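Local coordinates for protein linoleate 11-lipoxygenase (Gaeumannomyces graminis, PDB 5FX8) that oxygenates linoleic and alpha-linolenic acids at a manganese centre, giving 11S- and 13R-hydroperoxy fatty acids, the 11S products then being converted to the 13R ones, at residues Q102-A105 with N106-T110; L283-S286 with Q287-V291; G367-Q370 with A371-E375; E375-L378 with R379-G382. One frame throughout, in Å; residues are numbered along the deposited sequence.

Interaction 1: residues Q102-A105 with N106-T110. With NAG (2-acetamido-2-deoxy-beta-D-glucopyranose), chain F.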
ATOM      1  N   GLN A 102     -13.913   2.266  -3.917  1.00 14.11           N
ATOM      2  CA  GLN A 102     -13.934   1.550  -5.181  1.00 12.87           C
ATOM      3  C   GLN A 102     -12.590   0.919  -5.502  1.00 13.72           C
ATOM      4  O   GLN A 102     -12.553  -0.119  -6.169  1.00 12.73           O
ATOM      5  CB  GLN A 102     -14.393   2.463  -6.301  1.00 15.71           C
ATOM      6  CG  GLN A 102     -13.424   3.504  -6.697  1.00 21.80           C
ATOM      7  CD  GLN A 102     -13.957   4.341  -7.817  1.00 33.76           C
ATOM      8  OE1 GLN A 102     -15.150   4.287  -8.124  1.00 44.14           O
ATOM      9  NE2 GLN A 102     -13.089   5.119  -8.443  1.00 24.89           N
ATOM     10  N   ASP A 103     -11.495   1.478  -4.994  1.00 14.41           N
ATOM     11  CA  ASP A 103     -10.174   0.939  -5.247  1.00 11.46           C
ATOM     12  C   ASP A 103      -9.778  -0.211  -4.333  1.00 11.93           C
ATOM     13  O   ASP A 103      -8.820  -0.903  -4.664  1.00 12.33           O
ATOM     14  CB  ASP A 103      -9.132   2.049  -5.145  1.00 11.14           C
ATOM     15  CG  ASP A 103      -9.037   2.858  -6.411  1.00 17.93           C
ATOM     16  OD1 ASP A 103      -9.863   2.608  -7.298  1.00 20.96           O
ATOM     17  OD2 ASP A 103      -8.169   3.744  -6.538  1.00 19.18           O
ATOM     18  N   ALA A 104     -10.467  -0.445  -3.205  1.00 11.95           N
ATOM     19  CA  ALA A 104     -10.123  -1.536  -2.282  1.00  9.88           C
ATOM     20  C   ALA A 104     -10.877  -2.836  -2.529  1.00 10.22           C
ATOM     21  O   ALA A 104     -10.433  -3.887  -2.068  1.00 10.61           O
ATOM     22  CB  ALA A 104     -10.378  -1.120  -0.838  1.00  8.44           C
ATOM     23  N   ALA A 105     -11.994  -2.783  -3.244  1.00 13.68           N
ATOM     24  CA  ALA A 105     -12.854  -3.942  -3.404  1.00 12.36           C
ATOM     25  C   ALA A 105     -12.100  -5.143  -3.967  1.00 13.24           C
ATOM     26  O   ALA A 105     -12.156  -6.244  -3.413  1.00 12.38           O
ATOM     27  CB  ALA A 105     -14.032  -3.562  -4.294  1.00 11.75           C
ATOM     28  N   ASN A 106     -11.422  -4.966  -5.091  1.00 12.81           N
ATOM     29  CA  ASN A 106     -10.772  -6.095  -5.741  1.00 13.23           C
ATOM     30  C   ASN A 106      -9.720  -6.735  -4.828  1.00 14.24           C
ATOM     31  O   ASN A 106      -9.715  -7.956  -4.625  1.00 17.77           O
ATOM     32  CB  ASN A 106     -10.198  -5.584  -7.058  1.00 15.38           C
ATOM     33  CG  ASN A 106      -9.566  -6.638  -7.903  1.00 21.77           C
ATOM     34  OD1 ASN A 106      -9.346  -7.762  -7.497  1.00 25.80           O
ATOM     35  ND2 ASN A 106      -9.229  -6.248  -9.112  1.00 29.60           N
ATOM     36  N   GLN A 107      -8.845  -5.927  -4.237  1.00 12.05           N
ATOM     37  CA  GLN A 107      -7.800  -6.501  -3.410  1.00 12.16           C
ATOM     38  C   GLN A 107      -8.374  -7.173  -2.157  1.00 15.10           C
ATOM     39  O   GLN A 107      -7.873  -8.219  -1.724  1.00 13.37           O
ATOM     40  CB  GLN A 107      -6.784  -5.429  -3.054  1.00  9.65           C
ATOM     41  CG  GLN A 107      -5.664  -5.891  -2.133  1.00 10.15           C
ATOM     42  CD  GLN A 107      -4.494  -6.554  -2.845  1.00 11.23           C
ATOM     43  OE1 GLN A 107      -4.386  -6.520  -4.054  1.00 10.85           O
ATOM     44  NE2 GLN A 107      -3.613  -7.160  -2.080  1.00 10.67           N
ATOM     45  N   THR A 108      -9.440  -6.615  -1.576  1.00 12.30           N
ATOM     46  CA  THR A 108     -10.007  -7.223  -0.375  1.00 12.48           C
ATOM     47  C   THR A 108     -10.629  -8.575  -0.680  1.00 14.17           C
ATOM     48  O   THR A 108     -10.353  -9.571   0.006  1.00 14.22           O
ATOM     49  CB  THR A 108     -11.052  -6.313   0.239  1.00 11.53           C
ATOM     50  OG1 THR A 108     -10.520  -5.008   0.388  1.00 17.07           O
ATOM     51  CG2 THR A 108     -11.404  -6.812   1.588  1.00 13.38           C
ATOM     52  N   ALA A 109     -11.492  -8.621  -1.699  1.00 13.92           N
ATOM     53  CA  ALA A 109     -12.110  -9.881  -2.080  1.00 13.09           C
ATOM     54  C   ALA A 109     -11.054 -10.917  -2.401  1.00 15.20           C
ATOM     55  O   ALA A 109     -11.137 -12.063  -1.955  1.00 17.78           O
ATOM     56  CB  ALA A 109     -13.039  -9.679  -3.265  1.00 11.62           C
ATOM     57  N   THR A 110     -10.025 -10.512  -3.136  1.00 15.79           N
ATOM     58  CA  THR A 110      -8.996 -11.455  -3.543  1.00 16.23           C
ATOM     59  C   THR A 110      -8.277 -12.018  -2.340  1.00 15.41           C
ATOM     60  O   THR A 110      -8.058 -13.226  -2.247  1.00 16.29           O
ATOM     61  CB  THR A 110      -8.017 -10.772  -4.482  1.00 15.57           C
ATOM     62  OG1 THR A 110      -8.734 -10.282  -5.604  1.00 13.69           O
ATOM     63  CG2 THR A 110      -6.949 -11.739  -4.922  1.00 16.24           C
TER
HETATM   64  C1  NAG F   1      -8.576  -7.126 -10.037  1.00 28.40           C
HETATM   65  C2  NAG F   1      -9.260  -7.022 -11.391  1.00 29.40           C
HETATM   66  C3  NAG F   1      -8.523  -7.858 -12.419  1.00 31.98           C
HETATM   67  C4  NAG F   1      -7.057  -7.449 -12.463  1.00 31.41           C
HETATM   68  C5  NAG F   1      -6.445  -7.533 -11.070  1.00 28.58           C
HETATM   69  C6  NAG F   1      -5.034  -7.002 -11.022  1.00 27.33           C
HETATM   70  C7  NAG F   1     -11.669  -6.597 -11.425  1.00 35.44           C
HETATM   71  C8  NAG F   1     -13.034  -7.191 -11.261  1.00 42.61           C
HETATM   72  N2  NAG F   1     -10.646  -7.441 -11.291  1.00 32.54           N
HETATM   73  O3  NAG F   1      -9.145  -7.658 -13.684  1.00 33.67           O
HETATM   74  O4  NAG F   1      -6.324  -8.285 -13.347  1.00 35.88           O
HETATM   75  O5  NAG F   1      -7.208  -6.734 -10.155  1.00 24.59           O
HETATM   76  O6  NAG F   1      -4.976  -5.671 -11.517  1.00 26.32           O
HETATM   77  O7  NAG F   1     -11.502  -5.410 -11.670  1.00 34.87           O
HETATM   78  O   HOH W   1     -11.161  -2.529  -6.552  1.00 19.54           O
HETATM   79  O   HOH W   2      -8.070  -3.287  -5.248  1.00 14.21           O

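Interaction 2: residues L283-S286 with Q287-V291. With MN (manganese (II) ion), chain I.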
ATOM      1  N   LEU A 283       7.393  -4.362  14.603  1.00 10.60           N
ATOM      2  CA  LEU A 283       6.196  -4.278  13.772  1.00 10.69           C
ATOM      3  C   LEU A 283       5.204  -3.272  14.343  1.00 12.72           C
ATOM      4  O   LEU A 283       4.640  -2.445  13.608  1.00 16.34           O
ATOM      5  CB  LEU A 283       5.554  -5.657  13.631  1.00  9.75           C
ATOM      6  CG  LEU A 283       4.437  -5.765  12.581  1.00 15.96           C
ATOM      7  CD1 LEU A 283       4.792  -5.174  11.196  1.00  9.85           C
ATOM      8  CD2 LEU A 283       4.029  -7.210  12.432  1.00 12.21           C
ATOM      9  N   PHE A 284       4.970  -3.329  15.651  1.00 10.69           N
ATOM     10  CA  PHE A 284       4.123  -2.317  16.256  1.00 10.18           C
ATOM     11  C   PHE A 284       4.644  -0.926  15.942  1.00 12.80           C
ATOM     12  O   PHE A 284       3.870  -0.026  15.592  1.00 10.42           O
ATOM     13  CB  PHE A 284       4.067  -2.548  17.754  1.00 11.30           C
ATOM     14  CG  PHE A 284       3.349  -1.485  18.512  1.00 12.41           C
ATOM     15  CD1 PHE A 284       4.027  -0.380  19.005  1.00 10.35           C
ATOM     16  CD2 PHE A 284       2.005  -1.615  18.777  1.00  9.98           C
ATOM     17  CE1 PHE A 284       3.366   0.570  19.710  1.00 10.57           C
ATOM     18  CE2 PHE A 284       1.348  -0.675  19.483  1.00  9.66           C
ATOM     19  CZ  PHE A 284       2.012   0.419  19.954  1.00 10.50           C
ATOM     20  N   TYR A 285       5.964  -0.738  16.067  1.00 10.15           N
ATOM     21  CA  TYR A 285       6.549   0.579  15.853  1.00 10.14           C
ATOM     22  C   TYR A 285       6.309   1.064  14.434  1.00 11.19           C
ATOM     23  O   TYR A 285       5.886   2.198  14.218  1.00 12.67           O
ATOM     24  CB  TYR A 285       8.047   0.561  16.144  1.00 10.33           C
ATOM     25  CG  TYR A 285       8.737   1.868  15.800  1.00 11.35           C
ATOM     26  CD1 TYR A 285       9.241   2.100  14.524  1.00 10.78           C
ATOM     27  CD2 TYR A 285       8.879   2.870  16.744  1.00 11.83           C
ATOM     28  CE1 TYR A 285       9.843   3.281  14.208  1.00 10.98           C
ATOM     29  CE2 TYR A 285       9.494   4.046  16.437  1.00 11.29           C
ATOM     30  CZ  TYR A 285       9.973   4.245  15.166  1.00 12.33           C
ATOM     31  OH  TYR A 285      10.595   5.420  14.842  1.00 20.58           O
ATOM     32  N   SER A 286       6.622   0.232  13.448  1.00 11.64           N
ATOM     33  CA  SER A 286       6.587   0.695  12.074  1.00 10.89           C
ATOM     34  C   SER A 286       5.161   1.012  11.676  1.00 11.01           C
ATOM     35  O   SER A 286       4.880   2.049  11.047  1.00 17.91           O
ATOM     36  CB  SER A 286       7.198  -0.357  11.159  1.00 10.58           C
ATOM     37  OG  SER A 286       6.292  -1.397  10.889  1.00  9.86           O
ATOM     38  N   GLN A 287       4.236   0.155  12.093  1.00 10.26           N
ATOM     39  CA  GLN A 287       2.858   0.406  11.729  1.00 10.60           C
ATOM     40  C   GLN A 287       2.335   1.666  12.391  1.00 14.14           C
ATOM     41  O   GLN A 287       1.497   2.362  11.822  1.00 15.48           O
ATOM     42  CB  GLN A 287       1.990  -0.807  12.053  1.00 10.81           C
ATOM     43  CG  GLN A 287       2.306  -1.996  11.160  1.00 10.27           C
ATOM     44  CD  GLN A 287       2.720  -1.584   9.737  1.00 10.38           C
ATOM     45  OE1 GLN A 287       1.906  -1.091   8.970  1.00  9.34           O
ATOM     46  NE2 GLN A 287       3.997  -1.785   9.399  1.00 15.86           N
ATOM     47  N   MET A 288       2.820   2.006  13.573  1.00 12.44           N
ATOM     48  CA  MET A 288       2.139   3.114  14.219  1.00 10.46           C
ATOM     49  C   MET A 288       2.891   4.416  14.069  1.00 12.49           C
ATOM     50  O   MET A 288       2.294   5.493  14.100  1.00 18.53           O
ATOM     51  CB  MET A 288       1.885   2.770  15.679  1.00  9.79           C
ATOM     52  CG  MET A 288       0.818   1.716  15.830  1.00  9.40           C
ATOM     53  SD  MET A 288      -0.661   2.157  14.912  1.00 19.02           S
ATOM     54  CE  MET A 288      -0.676   0.974  13.655  1.00 13.46           C
ATOM     55  N   TYR A 289       4.184   4.348  13.879  1.00 11.39           N
ATOM     56  CA  TYR A 289       4.879   5.550  13.528  1.00 11.36           C
ATOM     57  C   TYR A 289       4.501   6.021  12.133  1.00 11.17           C
ATOM     58  O   TYR A 289       4.513   7.223  11.899  1.00 11.68           O
ATOM     59  CB  TYR A 289       6.376   5.312  13.651  1.00 14.70           C
ATOM     60  CG  TYR A 289       7.206   6.530  13.351  1.00 15.15           C
ATOM     61  CD1 TYR A 289       7.416   7.502  14.314  1.00 15.36           C
ATOM     62  CD2 TYR A 289       7.786   6.700  12.114  1.00 17.37           C
ATOM     63  CE1 TYR A 289       8.175   8.605  14.048  1.00 16.51           C
ATOM     64  CE2 TYR A 289       8.558   7.804  11.836  1.00 23.54           C
ATOM     65  CZ  TYR A 289       8.751   8.759  12.805  1.00 23.58           C
ATOM     66  OH  TYR A 289       9.518   9.874  12.531  1.00 24.05           O
ATOM     67  N   HIS A 290       4.166   5.116  11.193  1.00 11.32           N
ATOM     68  CA  HIS A 290       3.905   5.624   9.838  1.00 11.49           C
ATOM     69  C   HIS A 290       2.615   6.419   9.732  1.00 10.33           C
ATOM     70  O   HIS A 290       2.374   7.052   8.695  1.00 14.02           O
ATOM     71  CB  HIS A 290       3.887   4.498   8.800  1.00 10.29           C
ATOM     72  CG  HIS A 290       2.521   3.988   8.457  1.00 10.20           C
ATOM     73  ND1 HIS A 290       1.839   3.130   9.282  1.00 11.80           N
ATOM     74  CD2 HIS A 290       1.730   4.171   7.368  1.00 10.36           C
ATOM     75  CE1 HIS A 290       0.677   2.826   8.733  1.00 11.48           C
ATOM     76  NE2 HIS A 290       0.583   3.447   7.572  1.00 31.56           N
ATOM     77  N   VAL A 291       1.772   6.393  10.764  1.00 10.82           N
ATOM     78  CA  VAL A 291       0.655   7.322  10.834  1.00  9.82           C
ATOM     79  C   VAL A 291       1.135   8.737  10.552  1.00 13.61           C
ATOM     80  O   VAL A 291       0.472   9.509   9.850  1.00 14.88           O
ATOM     81  CB  VAL A 291      -0.022   7.197  12.205  1.00  9.83           C
ATOM     82  CG1 VAL A 291      -1.143   8.189  12.366  1.00 11.40           C
ATOM     83  CG2 VAL A 291      -0.544   5.829  12.337  1.00 12.08           C
TER
HETATM   84 MN    MN I1000      -0.416   3.724   5.359  1.00  8.02          MN
HETATM   85  O   HOH W   3      -2.080   2.897   6.925  1.00 33.97           O

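Interaction 3: residues G367-Q370 with A371-E375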
ATOM      1  N   GLY A 367       8.094  14.035  14.295  1.00 14.65           N
ATOM      2  CA  GLY A 367       7.285  14.443  13.177  1.00 10.92           C
ATOM      3  C   GLY A 367       7.596  15.803  12.611  1.00 10.44           C
ATOM      4  O   GLY A 367       6.751  16.376  11.934  1.00 10.75           O
ATOM      5  N   GLY A 368       8.791  16.334  12.834  1.00 11.18           N
ATOM      6  CA  GLY A 368       9.182  17.550  12.140  1.00 12.36           C
ATOM      7  C   GLY A 368       9.320  17.326  10.643  1.00  9.47           C
ATOM      8  O   GLY A 368       9.759  16.276  10.187  1.00 14.54           O
ATOM      9  N   PHE A 369       8.960  18.335   9.862  1.00 12.21           N
ATOM     10  CA  PHE A 369       9.012  18.171   8.411  1.00  9.54           C
ATOM     11  C   PHE A 369      10.458  18.148   7.905  1.00  9.50           C
ATOM     12  O   PHE A 369      10.908  17.153   7.342  1.00 21.56           O
ATOM     13  CB  PHE A 369       8.183  19.261   7.737  1.00  8.01           C
ATOM     14  CG  PHE A 369       8.048  19.108   6.263  1.00  9.28           C
ATOM     15  CD1 PHE A 369       7.067  18.299   5.718  1.00  8.06           C
ATOM     16  CD2 PHE A 369       8.885  19.807   5.402  1.00  7.54           C
ATOM     17  CE1 PHE A 369       6.934  18.189   4.338  1.00  8.05           C
ATOM     18  CE2 PHE A 369       8.767  19.685   4.054  1.00  7.53           C
ATOM     19  CZ  PHE A 369       7.785  18.876   3.512  1.00  7.72           C
ATOM     20  N   GLN A 370      11.216  19.220   8.121  1.00 11.98           N
ATOM     21  CA  GLN A 370      12.603  19.205   7.661  1.00 10.12           C
ATOM     22  C   GLN A 370      13.437  18.157   8.396  1.00 10.97           C
ATOM     23  O   GLN A 370      14.356  17.574   7.812  1.00 19.22           O
ATOM     24  CB  GLN A 370      13.205  20.597   7.789  1.00  9.64           C
ATOM     25  CG  GLN A 370      12.620  21.570   6.757  1.00 10.28           C
ATOM     26  CD  GLN A 370      13.023  23.007   6.981  1.00  9.56           C
ATOM     27  OE1 GLN A 370      12.862  23.551   8.058  1.00 11.44           O
ATOM     28  NE2 GLN A 370      13.578  23.614   5.960  1.00 10.76           N
ATOM     29  N   ALA A 371      13.089  17.887   9.659  1.00 10.80           N
ATOM     30  CA  ALA A 371      13.684  16.818  10.460  1.00 12.91           C
ATOM     31  C   ALA A 371      13.632  15.474   9.758  1.00 13.44           C
ATOM     32  O   ALA A 371      14.482  14.606  10.006  1.00 15.94           O
ATOM     33  CB  ALA A 371      12.953  16.719  11.792  1.00  8.41           C
ATOM     34  N   GLY A 372      12.640  15.278   8.905  1.00  9.78           N
ATOM     35  CA  GLY A 372      12.464  14.037   8.212  1.00  7.90           C
ATOM     36  C   GLY A 372      13.116  13.938   6.865  1.00  8.92           C
ATOM     37  O   GLY A 372      12.996  12.890   6.238  1.00  8.86           O
ATOM     38  N   TYR A 373      13.787  14.979   6.371  1.00  9.35           N
ATOM     39  CA  TYR A 373      14.488  14.848   5.105  1.00  9.07           C
ATOM     40  C   TYR A 373      15.468  13.707   5.239  1.00  9.86           C
ATOM     41  O   TYR A 373      16.001  13.483   6.317  1.00 11.85           O
ATOM     42  CB  TYR A 373      15.224  16.127   4.758  1.00 10.18           C
ATOM     43  CG  TYR A 373      14.389  17.323   4.404  1.00  8.92           C
ATOM     44  CD1 TYR A 373      13.023  17.228   4.256  1.00  8.36           C
ATOM     45  CD2 TYR A 373      14.981  18.559   4.221  1.00  8.12           C
ATOM     46  CE1 TYR A 373      12.273  18.327   3.927  1.00  8.19           C
ATOM     47  CE2 TYR A 373      14.230  19.666   3.887  1.00  8.48           C
ATOM     48  CZ  TYR A 373      12.877  19.538   3.742  1.00  8.11           C
ATOM     49  OH  TYR A 373      12.116  20.623   3.412  1.00 13.77           O
ATOM     50  N   LEU A 374      15.690  12.972   4.154  1.00  9.79           N
ATOM     51  CA  LEU A 374      16.433  11.714   4.228  1.00 11.20           C
ATOM     52  C   LEU A 374      17.763  11.852   4.960  1.00 11.63           C
ATOM     53  O   LEU A 374      18.004  11.192   5.972  1.00 12.96           O
ATOM     54  CB  LEU A 374      16.690  11.177   2.832  1.00 11.18           C
ATOM     55  CG  LEU A 374      17.353   9.804   2.856  1.00 11.66           C
ATOM     56  CD1 LEU A 374      16.339   8.768   3.237  1.00  7.19           C
ATOM     57  CD2 LEU A 374      17.964   9.509   1.524  1.00  9.92           C
ATOM     58  N   GLU A 375      18.659  12.673   4.438  1.00 12.05           N
ATOM     59  CA  GLU A 375      19.984  12.742   5.027  1.00 14.49           C
ATOM     60  C   GLU A 375      19.972  13.462   6.359  1.00 14.70           C
ATOM     61  O   GLU A 375      20.756  13.125   7.243  1.00 16.64           O
ATOM     62  CB  GLU A 375      20.953  13.401   4.062  1.00 15.66           C
ATOM     63  CG  GLU A 375      21.198  12.559   2.845  1.00 17.57           C
ATOM     64  CD  GLU A 375      22.432  12.961   2.086  1.00 30.76           C
ATOM     65  OE1 GLU A 375      22.943  14.082   2.322  1.00 35.07           O
ATOM     66  OE2 GLU A 375      22.899  12.140   1.262  1.00 37.50           O
TER

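Interaction 4: residues E375-L378 with R379-G382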
ATOM      1  N   GLU A 375      18.659  12.673   4.438  1.00 12.05           N
ATOM      2  CA  GLU A 375      19.984  12.742   5.027  1.00 14.49           C
ATOM      3  C   GLU A 375      19.972  13.462   6.359  1.00 14.70           C
ATOM      4  O   GLU A 375      20.756  13.125   7.243  1.00 16.64           O
ATOM      5  CB  GLU A 375      20.953  13.401   4.062  1.00 15.66           C
ATOM      6  CG  GLU A 375      21.198  12.559   2.845  1.00 17.57           C
ATOM      7  CD  GLU A 375      22.432  12.961   2.086  1.00 30.76           C
ATOM      8  OE1 GLU A 375      22.943  14.082   2.322  1.00 35.07           O
ATOM      9  OE2 GLU A 375      22.899  12.140   1.262  1.00 37.50           O
ATOM     10  N   LYS A 376      19.097  14.439   6.535  1.00 12.29           N
ATOM     11  CA  LYS A 376      19.019  15.089   7.828  1.00 12.13           C
ATOM     12  C   LYS A 376      18.612  14.093   8.914  1.00 14.41           C
ATOM     13  O   LYS A 376      19.213  14.057   9.994  1.00 23.29           O
ATOM     14  CB  LYS A 376      18.057  16.265   7.722  1.00 11.99           C
ATOM     15  CG  LYS A 376      17.820  16.989   8.999  1.00 18.06           C
ATOM     16  CD  LYS A 376      19.104  17.532   9.607  1.00 30.90           C
ATOM     17  CE  LYS A 376      18.870  18.134  11.005  1.00 36.59           C
ATOM     18  NZ  LYS A 376      20.090  18.802  11.566  1.00 42.22           N
ATOM     19  N   ASP A 377      17.628  13.239   8.622  1.00 13.12           N
ATOM     20  CA  ASP A 377      17.224  12.204   9.561  1.00 11.65           C
ATOM     21  C   ASP A 377      18.352  11.220   9.829  1.00 16.42           C
ATOM     22  O   ASP A 377      18.702  10.956  10.986  1.00 23.11           O
ATOM     23  CB  ASP A 377      16.008  11.481   9.017  1.00 10.41           C
ATOM     24  CG  ASP A 377      15.635  10.291   9.839  1.00 18.33           C
ATOM     25  OD1 ASP A 377      15.561  10.425  11.075  1.00 25.24           O
ATOM     26  OD2 ASP A 377      15.413   9.211   9.269  1.00 21.30           O
ATOM     27  N   LEU A 378      18.926  10.644   8.768  1.00 16.65           N
ATOM     28  CA  LEU A 378      19.934   9.610   8.981  1.00 13.22           C
ATOM     29  C   LEU A 378      21.171  10.177   9.643  1.00 13.08           C
ATOM     30  O   LEU A 378      21.837   9.483  10.407  1.00 12.90           O
ATOM     31  CB  LEU A 378      20.309   8.942   7.664  1.00 12.79           C
ATOM     32  CG  LEU A 378      19.198   8.199   6.940  1.00 11.72           C
ATOM     33  CD1 LEU A 378      19.620   7.743   5.550  1.00  9.56           C
ATOM     34  CD2 LEU A 378      18.712   7.034   7.772  1.00  9.81           C
ATOM     35  N   ARG A 379      21.501  11.428   9.361  1.00 14.04           N
ATOM     36  CA  ARG A 379      22.664  12.021  10.001  1.00 14.86           C
ATOM     37  C   ARG A 379      22.382  12.314  11.453  1.00 14.09           C
ATOM     38  O   ARG A 379      23.253  12.145  12.301  1.00 15.24           O
ATOM     39  CB  ARG A 379      23.096  13.298   9.291  1.00 14.72           C
ATOM     40  CG  ARG A 379      23.864  13.073   8.036  1.00 17.55           C
ATOM     41  CD  ARG A 379      24.436  14.367   7.528  1.00 16.42           C
ATOM     42  NE  ARG A 379      24.991  14.213   6.197  1.00 20.33           N
ATOM     43  CZ  ARG A 379      26.216  13.771   5.948  1.00 19.22           C
ATOM     44  NH1 ARG A 379      27.003  13.450   6.950  1.00 19.85           N
ATOM     45  NH2 ARG A 379      26.648  13.661   4.703  1.00 21.99           N
ATOM     46  N   SER A 380      21.174  12.762  11.762  1.00 14.40           N
ATOM     47  CA  SER A 380      20.836  12.941  13.161  1.00 13.95           C
ATOM     48  C   SER A 380      20.901  11.620  13.926  1.00 13.61           C
ATOM     49  O   SER A 380      21.232  11.618  15.107  1.00 20.14           O
ATOM     50  CB  SER A 380      19.461  13.565  13.288  1.00 13.72           C
ATOM     51  OG  SER A 380      18.511  12.524  13.305  1.00 26.87           O
ATOM     52  N   ARG A 381      20.607  10.493  13.289  1.00 13.28           N
ATOM     53  CA  ARG A 381      20.809   9.203  13.933  1.00 12.48           C
ATOM     54  C   ARG A 381      22.200   8.617  13.734  1.00 14.44           C
ATOM     55  O   ARG A 381      22.431   7.490  14.167  1.00 15.38           O
ATOM     56  CB  ARG A 381      19.777   8.194  13.444  1.00 11.64           C
ATOM     57  CG  ARG A 381      18.392   8.560  13.895  1.00 11.71           C
ATOM     58  CD  ARG A 381      17.368   7.578  13.491  1.00  9.88           C
ATOM     59  NE  ARG A 381      17.041   7.655  12.088  1.00  9.70           N
ATOM     60  CZ  ARG A 381      16.805   6.595  11.349  1.00  9.59           C
ATOM     61  NH1 ARG A 381      16.880   5.404  11.872  1.00  9.95           N
ATOM     62  NH2 ARG A 381      16.489   6.725  10.097  1.00 11.78           N
ATOM     63  N   GLY A 382      23.128   9.319  13.095  1.00 13.92           N
ATOM     64  CA  GLY A 382      24.482   8.819  12.993  1.00 14.88           C
ATOM     65  C   GLY A 382      24.716   7.682  12.020  1.00 16.60           C
ATOM     66  O   GLY A 382      25.647   6.918  12.210  1.00 18.05           O
TER

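Interaction 1: residues Q102-A105 with N106-T110
T108 binds back to A104 through two donors, both ending on one carbonyl oxygen. The backbone N of T108 lies 2.9 Å from A104 O, the i to i+4 bond of the helix. The OG1 of T108 donates to A104 O at 2.7 Å, but from above the carbonyl plane. With chi1 at -50°, this hydroxyl sits beside its own backbone N and is turned back over the preceding turn. A109 N continues the helical ladder to A105 O at 3.0 Å. T110 repeats the threonine pattern: its OG1 is 2.7 Å from N106 O, and its N meets that oxygen from the other face of the carbonyl plane.

The helix is kinked where the N atoms of N106 and Q107 have no bond to the turn before, and a water stands in for each. One water donates to Q102 O at 2.8 Å and accepts from N106 N at 2.9 Å; a second joins D103 O to Q107 N in the same way.

N106 is glycosylated, its ND2 being 1.4 Å from C1 of the NAG. Its side chain leaves the helix with CG trans to the backbone N (chi1 -176°), and D546 hydrogen-bonds the sugar. The amide of Q107 is tied to A537, S145, A542 and Q543. The side chain of A104 is about 7 Å from that of V618, a manganese ligand.

All of this lies on helix 86-124, with A105 and A109 against Q345 of the second subunit (helix 342-346 there) and A104 and Q107 against the loop residue R541.

Interaction 2: residues L283-S286 with Q287-V291
Q287 and S286 meet through their polar ends: Q287 NE2 donates a weak bond to S286 OG at 2.8 Å (N-H...O angle 129°). The stronger partner of that NE2 is the O of M481 in helix 460-481, and Q287 OE1 takes a weak bond from N482. S286 OG donates weakly to L283 O, which mainly serves Q287 N at 3.0 Å.

Among the backbone acceptors, F284 O takes M288 N, which also makes a weak bond to Y285 O. Y285 O mainly receives Y289 N at 2.8 Å, and S286 O receives H290 N at 3.2 Å. Q287 O accepts from H290 ND1 at 2.7 Å, within the imidazole plane but above the plane of the carbonyl. Together with the metal bond, 2.4 Å from NE2 to the manganese, it probably holds the ring's rotation.

Elsewhere Y285 and Y289 both carry CG opposite the backbone N (chi1 174° for Y285), which sends the rings out side by side. Their planes lie 7° apart but are slid so that the rings barely overlap. Y289 CB rests over the Y285 face in a CH-pi contact 4.2 Å from the ring centroid, and Y285 OH lies over the centre of the Y289 ring.

H290 shares the metal with H294, H478, N482, V618 and a water, the three-histidine, asparagine and C-terminal carboxylate site of manganese lipoxygenases.

Interaction 3: residues G367-Q370 with A371-E375
Aromatic and aliphatic packing centres on Y373, whose ring lies against Q370 and F369. The CA of Q370 sits over the centre of that ring, 3.8 Å from the centroid and almost on the ring normal, a CH-pi contact, while Q370 CG runs alongside to within 3.6 Å of Y373 CZ. A chi1 of -69° sets CG of Y373 beside its own backbone N, on the side from which the ring reaches back over Q370. F369 approaches differently: its ring is turned 77° from that of Y373, with F369 CE2 3.8 Å from Y373 CE1, in an oblique pairing. Both rings also meet H469 edge-to-face.

Between the two segments the hydrogen bonds are all backbone. G372 N donates to F369 O at 3.0 Å, with a weaker bond to G368 O, and Y373 N donates to Q370 O at 3.0 Å. In both stronger bonds the donor stands about 60° out of the carbonyl plane.

Two successive i to i+3 bonds make a short 3-10 turn, the second ending on Y373, the N-cap residue where the chain enters helix 374-380.

Interaction 4: residues E375-L378 with R379-G382
D377 and R381 form the tight part of this contact, a side-on salt bridge in which two nitrogens hold the two carboxylate oxygens one to one. R381 NH2 is 2.8 Å from D377 OD2, while R381 NE makes a longer bond of 3.3 Å to D377 OD1. Carboxylate and guanidinium planes are only 22° apart, yet each oxygen is approached from above the carboxylate plane, showing that the two groups are stepped and not coplanar. A bend at chi3 of R381 (-75°) brings the guanidinium back across D377. CD2 of L378, a buried residue, lies obliquely against the same group, and R381 NH1 bonds to L176 O and P173 O, so the arginine joins the helix end to the chain beside strand 177-178.

The backbone of D377 contributes too: its O accepts from R381 N at 3.0 Å and from S380 OG at 2.8 Å. Here helix 374-380 ends in a Schellman motif, with G382 at a positive phi of 74° and its N 2.9 Å from R379 O.

The other side is looser. E375 OE1 and R379 NE carry opposite charges but stand 4.4 Å apart, beyond a salt bridge, so any attraction between them is probably modest. Each side chain is engaged elsewhere, E375 OE2 with Y398 and R379 NH1 with A232 O of the neighbouring zonadhesin chain. Backbone bonds still join these turns, R379 N to E375 O at 2.8 Å and S380 N to K376 O, while K376, an exposed residue, starts its side chain away from R379-G382.

Interaction 2 is the core contact, about 8 Å from the chain centre on helix 268-305, and there polar groups are tied to helix 460-481, to N482 and to the metal. Interaction 1, on helix 86-124, is partly buried and lies at an outer position, where waters, a glycan and the second subunit take part. Interactions 3 and 4 lie across the chain centre from interaction 1. They share E375 and bracket one short helix, 374-380: the surface turn at its start relies on aromatic packing, its end on a salt bridge and a glycine cap. These two touch, A371 O packing on D377 CB at 3.6 Å; interactions 2 and 3 come within about 5 Å at their nearest atoms without touching.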